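Local coordinates for periplasmic binding protein (Agrobacterium tumefaciens str. B6, PDB 5L9G) that binds the opine mannopine in the periplasm, probably delivering it to an ABC transporter for import into the bacterium, at residues L155-E164 and W327-Y338. Sequence-based numbering, arbitrary orientation.
With EDO (1,2-ethanediol), chain F.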
ATOM      1  N   LEU A 155       4.642  -4.022 -13.043  1.00 36.40           N
ATOM      2  CA  LEU A 155       3.421  -3.581 -12.375  1.00 34.96           C
ATOM      3  C   LEU A 155       3.080  -4.629 -11.331  1.00 35.19           C
ATOM      4  O   LEU A 155       3.574  -5.748 -11.406  1.00 34.18           O
ATOM      5  CB  LEU A 155       2.250  -3.485 -13.374  1.00 36.58           C
ATOM      6  CG  LEU A 155       2.149  -2.245 -14.269  1.00 41.96           C
ATOM      7  CD1 LEU A 155       3.182  -2.274 -15.336  1.00 43.07           C
ATOM      8  CD2 LEU A 155       0.776  -2.219 -14.990  1.00 46.35           C
ATOM      9  N   TRP A 156       2.241  -4.265 -10.358  1.00 33.86           N
ATOM     10  CA  TRP A 156       1.824  -5.167  -9.285  1.00 35.24           C
ATOM     11  C   TRP A 156       0.931  -6.285  -9.856  1.00 38.18           C
ATOM     12  O   TRP A 156       0.236  -6.074 -10.858  1.00 38.33           O
ATOM     13  CB  TRP A 156       1.013  -4.361  -8.256  1.00 34.09           C
ATOM     14  CG  TRP A 156       0.810  -5.022  -6.912  1.00 35.01           C
ATOM     15  CD1 TRP A 156       1.511  -6.073  -6.380  1.00 37.90           C
ATOM     16  CD2 TRP A 156      -0.142  -4.629  -5.920  1.00 34.79           C
ATOM     17  NE1 TRP A 156       1.032  -6.373  -5.124  1.00 37.83           N
ATOM     18  CE2 TRP A 156       0.038  -5.479  -4.803  1.00 38.46           C
ATOM     19  CE3 TRP A 156      -1.118  -3.615  -5.851  1.00 35.23           C
ATOM     20  CZ2 TRP A 156      -0.732  -5.358  -3.639  1.00 38.14           C
ATOM     21  CZ3 TRP A 156      -1.884  -3.495  -4.701  1.00 36.31           C
ATOM     22  CH2 TRP A 156      -1.708  -4.377  -3.620  1.00 37.30           C
ATOM     23  N   ASN A 157       0.913  -7.466  -9.211  1.00 36.18           N
ATOM     24  CA  ASN A 157       0.027  -8.534  -9.674  1.00 37.59           C
ATOM     25  C   ASN A 157      -1.375  -8.406  -9.032  1.00 43.88           C
ATOM     26  O   ASN A 157      -2.210  -9.305  -9.183  1.00 45.25           O
ATOM     27  CB  ASN A 157       0.637  -9.941  -9.440  1.00 39.90           C
ATOM     28  CG  ASN A 157       0.632 -10.344  -8.000  1.00 49.12           C
ATOM     29  OD1 ASN A 157       0.658  -9.491  -7.107  1.00 38.36           O
ATOM     30  ND2 ASN A 157       0.537 -11.649  -7.745  1.00 47.02           N
ATOM     31  N   GLN A 158      -1.594  -7.333  -8.246  1.00 38.55           N
ATOM     32  CA  GLN A 158      -2.903  -7.020  -7.644  1.00 38.37           C
ATOM     33  C   GLN A 158      -3.350  -5.655  -8.203  1.00 41.38           C
ATOM     34  O   GLN A 158      -2.482  -4.868  -8.608  1.00 40.39           O
ATOM     35  CB  GLN A 158      -2.869  -7.072  -6.121  1.00 39.80           C
ATOM     36  CG  GLN A 158      -2.607  -8.480  -5.597  1.00 40.83           C
ATOM     37  CD  GLN A 158      -2.658  -8.521  -4.105  1.00 54.32           C
ATOM     38  OE1 GLN A 158      -1.656  -8.776  -3.417  1.00 46.32           O
ATOM     39  NE2 GLN A 158      -3.828  -8.261  -3.576  1.00 43.05           N
ATOM     40  N   PRO A 159      -4.673  -5.378  -8.289  1.00 38.55           N
ATOM     41  CA  PRO A 159      -5.132  -4.202  -9.061  1.00 37.25           C
ATOM     42  C   PRO A 159      -5.172  -2.829  -8.407  1.00 40.89           C
ATOM     43  O   PRO A 159      -5.269  -1.864  -9.164  1.00 41.01           O
ATOM     44  CB  PRO A 159      -6.555  -4.603  -9.486  1.00 40.93           C
ATOM     45  CG  PRO A 159      -7.031  -5.474  -8.405  1.00 45.54           C
ATOM     46  CD  PRO A 159      -5.817  -6.262  -7.940  1.00 40.29           C
ATOM     47  N   ILE A 160      -5.165  -2.706  -7.065  1.00 38.32           N
ATOM     48  CA  ILE A 160      -5.248  -1.370  -6.423  1.00 37.93           C
ATOM     49  C   ILE A 160      -4.078  -0.474  -6.857  1.00 39.13           C
ATOM     50  O   ILE A 160      -2.923  -0.818  -6.649  1.00 36.04           O
ATOM     51  CB  ILE A 160      -5.445  -1.418  -4.883  1.00 40.00           C
ATOM     52  CG1 ILE A 160      -6.812  -2.106  -4.552  1.00 41.29           C
ATOM     53  CG2 ILE A 160      -5.386   0.012  -4.289  1.00 38.96           C
ATOM     54  CD1 ILE A 160      -6.961  -2.597  -3.097  1.00 44.59           C
ATOM     55  N   GLY A 161      -4.415   0.641  -7.499  1.00 38.69           N
ATOM     56  CA  GLY A 161      -3.427   1.586  -8.024  1.00 37.59           C
ATOM     57  C   GLY A 161      -3.105   1.331  -9.486  1.00 41.93           C
ATOM     58  O   GLY A 161      -2.735   2.260 -10.204  1.00 41.86           O
ATOM     59  N   MET A 162      -3.281   0.078  -9.955  1.00 37.69           N
ATOM     60  CA  MET A 162      -2.996  -0.324 -11.346  1.00 36.28           C
ATOM     61  C   MET A 162      -4.118   0.067 -12.313  1.00 42.54           C
ATOM     62  O   MET A 162      -3.830   0.565 -13.408  1.00 42.65           O
ATOM     63  CB  MET A 162      -2.672  -1.830 -11.435  1.00 37.83           C
ATOM     64  CG  MET A 162      -1.618  -2.299 -10.409  1.00 37.36           C
ATOM     65  SD  MET A 162       0.008  -1.506 -10.670  1.00 37.60           S
ATOM     66  CE  MET A 162       0.234  -0.689  -9.126  1.00 34.18           C
ATOM     67  N   ILE A 163      -5.392  -0.146 -11.919  1.00 40.31           N
ATOM     68  CA  ILE A 163      -6.556   0.241 -12.737  1.00 41.15           C
ATOM     69  C   ILE A 163      -6.565   1.772 -12.891  1.00 42.62           C
ATOM     70  O   ILE A 163      -6.745   2.286 -13.994  1.00 41.89           O
ATOM     71  CB  ILE A 163      -7.901  -0.264 -12.119  1.00 45.35           C
ATOM     72  CG1 ILE A 163      -7.897  -1.806 -11.849  1.00 46.71           C
ATOM     73  CG2 ILE A 163      -9.121   0.179 -12.950  1.00 47.58           C
ATOM     74  CD1 ILE A 163      -7.764  -2.759 -13.074  1.00 53.79           C
ATOM     75  N   GLU A 164      -6.357   2.481 -11.771  1.00 39.53           N
ATOM     76  CA  GLU A 164      -6.330   3.947 -11.730  1.00 37.50           C
ATOM     77  C   GLU A 164      -5.189   4.499 -12.571  1.00 40.01           C
ATOM     78  O   GLU A 164      -5.375   5.549 -13.207  1.00 38.02           O
ATOM     79  CB  GLU A 164      -6.229   4.455 -10.289  1.00 37.93           C
ATOM     80  CG  GLU A 164      -7.387   4.062  -9.383  1.00 40.19           C
ATOM     81  CD  GLU A 164      -7.130   2.815  -8.544  1.00 50.02           C
ATOM     82  OE1 GLU A 164      -7.596   2.771  -7.384  1.00 41.69           O
ATOM     83  OE2 GLU A 164      -6.482   1.873  -9.050  1.00 39.37           O
ATOM     84  N   TRP A 327     -13.473   0.634  -4.616  1.00 49.32           N
ATOM     85  CA  TRP A 327     -13.032  -0.725  -4.342  1.00 48.56           C
ATOM     86  C   TRP A 327     -14.097  -1.547  -3.607  1.00 54.93           C
ATOM     87  O   TRP A 327     -14.183  -2.749  -3.836  1.00 54.37           O
ATOM     88  CB  TRP A 327     -11.673  -0.704  -3.646  1.00 45.93           C
ATOM     89  CG  TRP A 327     -10.629  -0.231  -4.615  1.00 45.21           C
ATOM     90  CD1 TRP A 327     -10.166   1.044  -4.762  1.00 46.88           C
ATOM     91  CD2 TRP A 327     -10.124  -0.974  -5.729  1.00 45.12           C
ATOM     92  NE1 TRP A 327      -9.327   1.119  -5.854  1.00 45.89           N
ATOM     93  CE2 TRP A 327      -9.287  -0.109  -6.468  1.00 47.44           C
ATOM     94  CE3 TRP A 327     -10.251  -2.314  -6.143  1.00 47.69           C
ATOM     95  CZ2 TRP A 327      -8.619  -0.523  -7.624  1.00 46.01           C
ATOM     96  CZ3 TRP A 327      -9.577  -2.724  -7.280  1.00 49.34           C
ATOM     97  CH2 TRP A 327      -8.755  -1.842  -7.995  1.00 48.16           C
ATOM     98  N   ALA A 328     -14.972  -0.898  -2.832  1.00 53.04           N
ATOM     99  CA  ALA A 328     -16.088  -1.578  -2.159  1.00 54.92           C
ATOM    100  C   ALA A 328     -17.070  -2.156  -3.199  1.00 59.15           C
ATOM    101  O   ALA A 328     -17.646  -3.229  -3.006  1.00 60.94           O
ATOM    102  CB  ALA A 328     -16.821  -0.593  -1.254  1.00 56.52           C
ATOM    103  N   LYS A 329     -17.240  -1.443  -4.303  1.00 55.21           N
ATOM    104  CA  LYS A 329     -18.179  -1.785  -5.358  1.00 56.90           C
ATOM    105  C   LYS A 329     -17.589  -2.641  -6.492  1.00 60.89           C
ATOM    106  O   LYS A 329     -18.280  -3.520  -6.994  1.00 62.60           O
ATOM    107  CB  LYS A 329     -18.779  -0.465  -5.900  1.00 58.64           C
ATOM    108  CG  LYS A 329     -19.982  -0.576  -6.769  1.00 68.39           C
ATOM    109  CD  LYS A 329     -20.460   0.823  -7.168  1.00 71.36           C
ATOM    110  CE  LYS A 329     -21.554   0.746  -8.179  1.00 71.55           C
ATOM    111  NZ  LYS A 329     -22.022   2.106  -8.584  1.00 80.99           N
ATOM    112  N   HIS A 330     -16.331  -2.395  -6.906  1.00 57.57           N
ATOM    113  CA  HIS A 330     -15.785  -3.059  -8.091  1.00 57.20           C
ATOM    114  C   HIS A 330     -14.570  -3.957  -7.892  1.00 59.81           C
ATOM    115  O   HIS A 330     -14.024  -4.425  -8.898  1.00 58.18           O
ATOM    116  CB  HIS A 330     -15.468  -1.999  -9.160  1.00 57.10           C
ATOM    117  CG  HIS A 330     -16.663  -1.190  -9.542  1.00 62.02           C
ATOM    118  ND1 HIS A 330     -16.805   0.119  -9.125  1.00 63.24           N
ATOM    119  CD2 HIS A 330     -17.753  -1.542 -10.263  1.00 65.69           C
ATOM    120  CE1 HIS A 330     -17.955   0.535  -9.631  1.00 63.80           C
ATOM    121  NE2 HIS A 330     -18.566  -0.431 -10.318  1.00 66.09           N
ATOM    122  N   ALA A 331     -14.177  -4.258  -6.632  1.00 56.82           N
ATOM    123  CA  ALA A 331     -13.020  -5.124  -6.361  1.00 55.62           C
ATOM    124  C   ALA A 331     -13.072  -6.479  -7.067  1.00 60.57           C
ATOM    125  O   ALA A 331     -12.071  -6.880  -7.654  1.00 59.75           O
ATOM    126  CB  ALA A 331     -12.821  -5.311  -4.873  1.00 56.00           C
ATOM    127  N   LYS A 332     -14.235  -7.166  -7.040  1.00 59.20           N
ATOM    128  CA  LYS A 332     -14.409  -8.465  -7.696  1.00 60.50           C
ATOM    129  C   LYS A 332     -14.199  -8.353  -9.209  1.00 64.08           C
ATOM    130  O   LYS A 332     -13.418  -9.130  -9.765  1.00 63.93           O
ATOM    131  CB  LYS A 332     -15.781  -9.087  -7.372  1.00 66.00           C
ATOM    132  CG  LYS A 332     -15.915  -9.587  -5.941  1.00 82.77           C
ATOM    133  CD  LYS A 332     -17.306 -10.176  -5.707  1.00102.86           C
ATOM    134  CE  LYS A 332     -17.480 -10.695  -4.301  1.00120.20           C
ATOM    135  NZ  LYS A 332     -18.859 -11.203  -4.072  1.00135.16           N
ATOM    136  N   TRP A 333     -14.832  -7.342  -9.862  1.00 60.33           N
ATOM    137  CA  TRP A 333     -14.660  -7.076 -11.295  1.00 59.71           C
ATOM    138  C   TRP A 333     -13.170  -6.823 -11.575  1.00 59.22           C
ATOM    139  O   TRP A 333     -12.611  -7.390 -12.513  1.00 57.89           O
ATOM    140  CB  TRP A 333     -15.482  -5.836 -11.754  1.00 58.60           C
ATOM    141  CG  TRP A 333     -15.014  -5.284 -13.077  1.00 58.33           C
ATOM    142  CD1 TRP A 333     -15.321  -5.771 -14.315  1.00 62.90           C
ATOM    143  CD2 TRP A 333     -14.038  -4.248 -13.282  1.00 55.34           C
ATOM    144  NE1 TRP A 333     -14.613  -5.092 -15.280  1.00 60.96           N
ATOM    145  CE2 TRP A 333     -13.827  -4.144 -14.675  1.00 59.40           C
ATOM    146  CE3 TRP A 333     -13.353  -3.361 -12.427  1.00 53.78           C
ATOM    147  CZ2 TRP A 333     -12.942  -3.213 -15.226  1.00 56.11           C
ATOM    148  CZ3 TRP A 333     -12.443  -2.476 -12.969  1.00 53.04           C
ATOM    149  CH2 TRP A 333     -12.242  -2.404 -14.352  1.00 54.23           C
ATOM    150  N   ALA A 334     -12.564  -5.910 -10.795  1.00 54.49           N
ATOM    151  CA  ALA A 334     -11.168  -5.502 -10.948  1.00 51.65           C
ATOM    152  C   ALA A 334     -10.183  -6.661 -10.828  1.00 54.79           C
ATOM    153  O   ALA A 334      -9.324  -6.801 -11.696  1.00 53.40           O
ATOM    154  CB  ALA A 334     -10.836  -4.384  -9.983  1.00 50.74           C
ATOM    155  N   SER A 335     -10.369  -7.540  -9.825  1.00 53.45           N
ATOM    156  CA  SER A 335      -9.519  -8.717  -9.615  1.00 54.68           C
ATOM    157  C   SER A 335      -9.534  -9.651 -10.829  1.00 58.13           C
ATOM    158  O   SER A 335      -8.465  -9.962 -11.356  1.00 55.83           O
ATOM    159  CB  SER A 335      -9.944  -9.477  -8.359  1.00 61.63           C
ATOM    160  OG  SER A 335      -9.673  -8.695  -7.208  1.00 73.26           O
ATOM    161  N   GLU A 336     -10.740 -10.052 -11.297  1.00 56.86           N
ATOM    162  CA  GLU A 336     -10.910 -10.934 -12.449  1.00 57.75           C
ATOM    163  C   GLU A 336     -10.380 -10.323 -13.756  1.00 59.14           C
ATOM    164  O   GLU A 336      -9.635 -10.993 -14.468  1.00 58.78           O
ATOM    165  CB  GLU A 336     -12.385 -11.404 -12.583  1.00 62.59           C
ATOM    166  CG  GLU A 336     -12.678 -12.209 -13.842  1.00 75.70           C
ATOM    167  CD  GLU A 336     -14.005 -12.937 -13.853  1.00104.80           C
ATOM    168  OE1 GLU A 336     -14.970 -12.417 -14.461  1.00 95.19           O
ATOM    169  OE2 GLU A 336     -14.073 -14.044 -13.274  1.00106.27           O
ATOM    170  N   ALA A 337     -10.772  -9.072 -14.086  1.00 55.09           N
ATOM    171  CA  ALA A 337     -10.324  -8.421 -15.314  1.00 53.55           C
ATOM    172  C   ALA A 337      -8.793  -8.232 -15.350  1.00 54.23           C
ATOM    173  O   ALA A 337      -8.166  -8.463 -16.388  1.00 52.51           O
ATOM    174  CB  ALA A 337     -11.035  -7.090 -15.488  1.00 54.27           C
ATOM    175  N   TYR A 338      -8.190  -7.847 -14.206  1.00 49.81           N
ATOM    176  CA  TYR A 338      -6.740  -7.641 -14.128  1.00 47.23           C
ATOM    177  C   TYR A 338      -5.988  -8.986 -14.198  1.00 51.33           C
ATOM    178  O   TYR A 338      -4.970  -9.063 -14.883  1.00 49.79           O
ATOM    179  CB  TYR A 338      -6.375  -6.812 -12.902  1.00 46.33           C
ATOM    180  CG  TYR A 338      -4.951  -6.292 -12.884  1.00 45.79           C
ATOM    181  CD1 TYR A 338      -4.460  -5.505 -13.926  1.00 46.59           C
ATOM    182  CD2 TYR A 338      -4.121  -6.518 -11.790  1.00 45.15           C
ATOM    183  CE1 TYR A 338      -3.161  -4.996 -13.901  1.00 43.90           C
ATOM    184  CE2 TYR A 338      -2.823  -6.007 -11.748  1.00 43.88           C
ATOM    185  CZ  TYR A 338      -2.352  -5.235 -12.800  1.00 44.94           C
ATOM    186  OH  TYR A 338      -1.085  -4.707 -12.740  1.00 39.93           O
TER
HETATM  187  C1  EDO F 404     -20.789  -4.388  -4.528  1.00 65.20           C
HETATM  188  O1  EDO F 404     -20.967  -3.286  -3.635  1.00 64.69           O
HETATM  189  C2  EDO F 404     -21.167  -3.977  -5.978  1.00 64.13           C
HETATM  190  O2  EDO F 404     -20.947  -5.032  -6.906  1.00 65.02           O
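Tyr338 and Trp327, about three turns apart on helix 324-343, reach with their polar rims the end of strand 153-156 and the start of helix 162-169 respectively, while Pro159 of the connection fills the place between them. The phenol OH of Tyr338 donates a 2.7 Å hydrogen bond to Trp156 O, lying in the carbonyl plane at a C=O...O angle of 159°. With CG anti to the backbone N (chi1 -167°), the ring projects far enough to bring this hydroxyl to the strand end, where CB and CG of Met162 pack against it. Trp327 does the same at the other end: NE1 gives its hydrogen to Glu164 OE1 at 2.8 Å, the oxygen lying in the indole plane but met on its syn side, tilted out of the carboxylate plane. Over one indole face sits Ile160 CG1, 3.6 Å from the centroid of the six-membered ring; this methylene lies almost on the ring normal, a CH-pi contact in which an apolar C-H group suits the pi face. Pro159, compact and rigid, sets CB 3.8 Å from Trp327 CH2 and 3.9 Å from Tyr338 CD2. Ile163 enters as a knob among Trp327, Trp333, Ala334 and Tyr338; the small Ala334 lets it come close to the helix. In this periplasmic binding protein fold, the long C-terminal helix packs on a strand-to-helix connection whose first end faces the ligand: Trp156 touches mannopine, and its ring stacks on Trp205 and meets Trp226 edge-to-face. Further out, Pro159 O accepts from both Met162 N and Ile163 N. Gly161, the N-cap, has phi +95°, where a beta carbon would jam against Ile160 O. A chi2 bend turns Glu164 OE2 back to accept from Gly161 N, half a capping box, while Tyr178 OH is hydrogen-bonded to OE1.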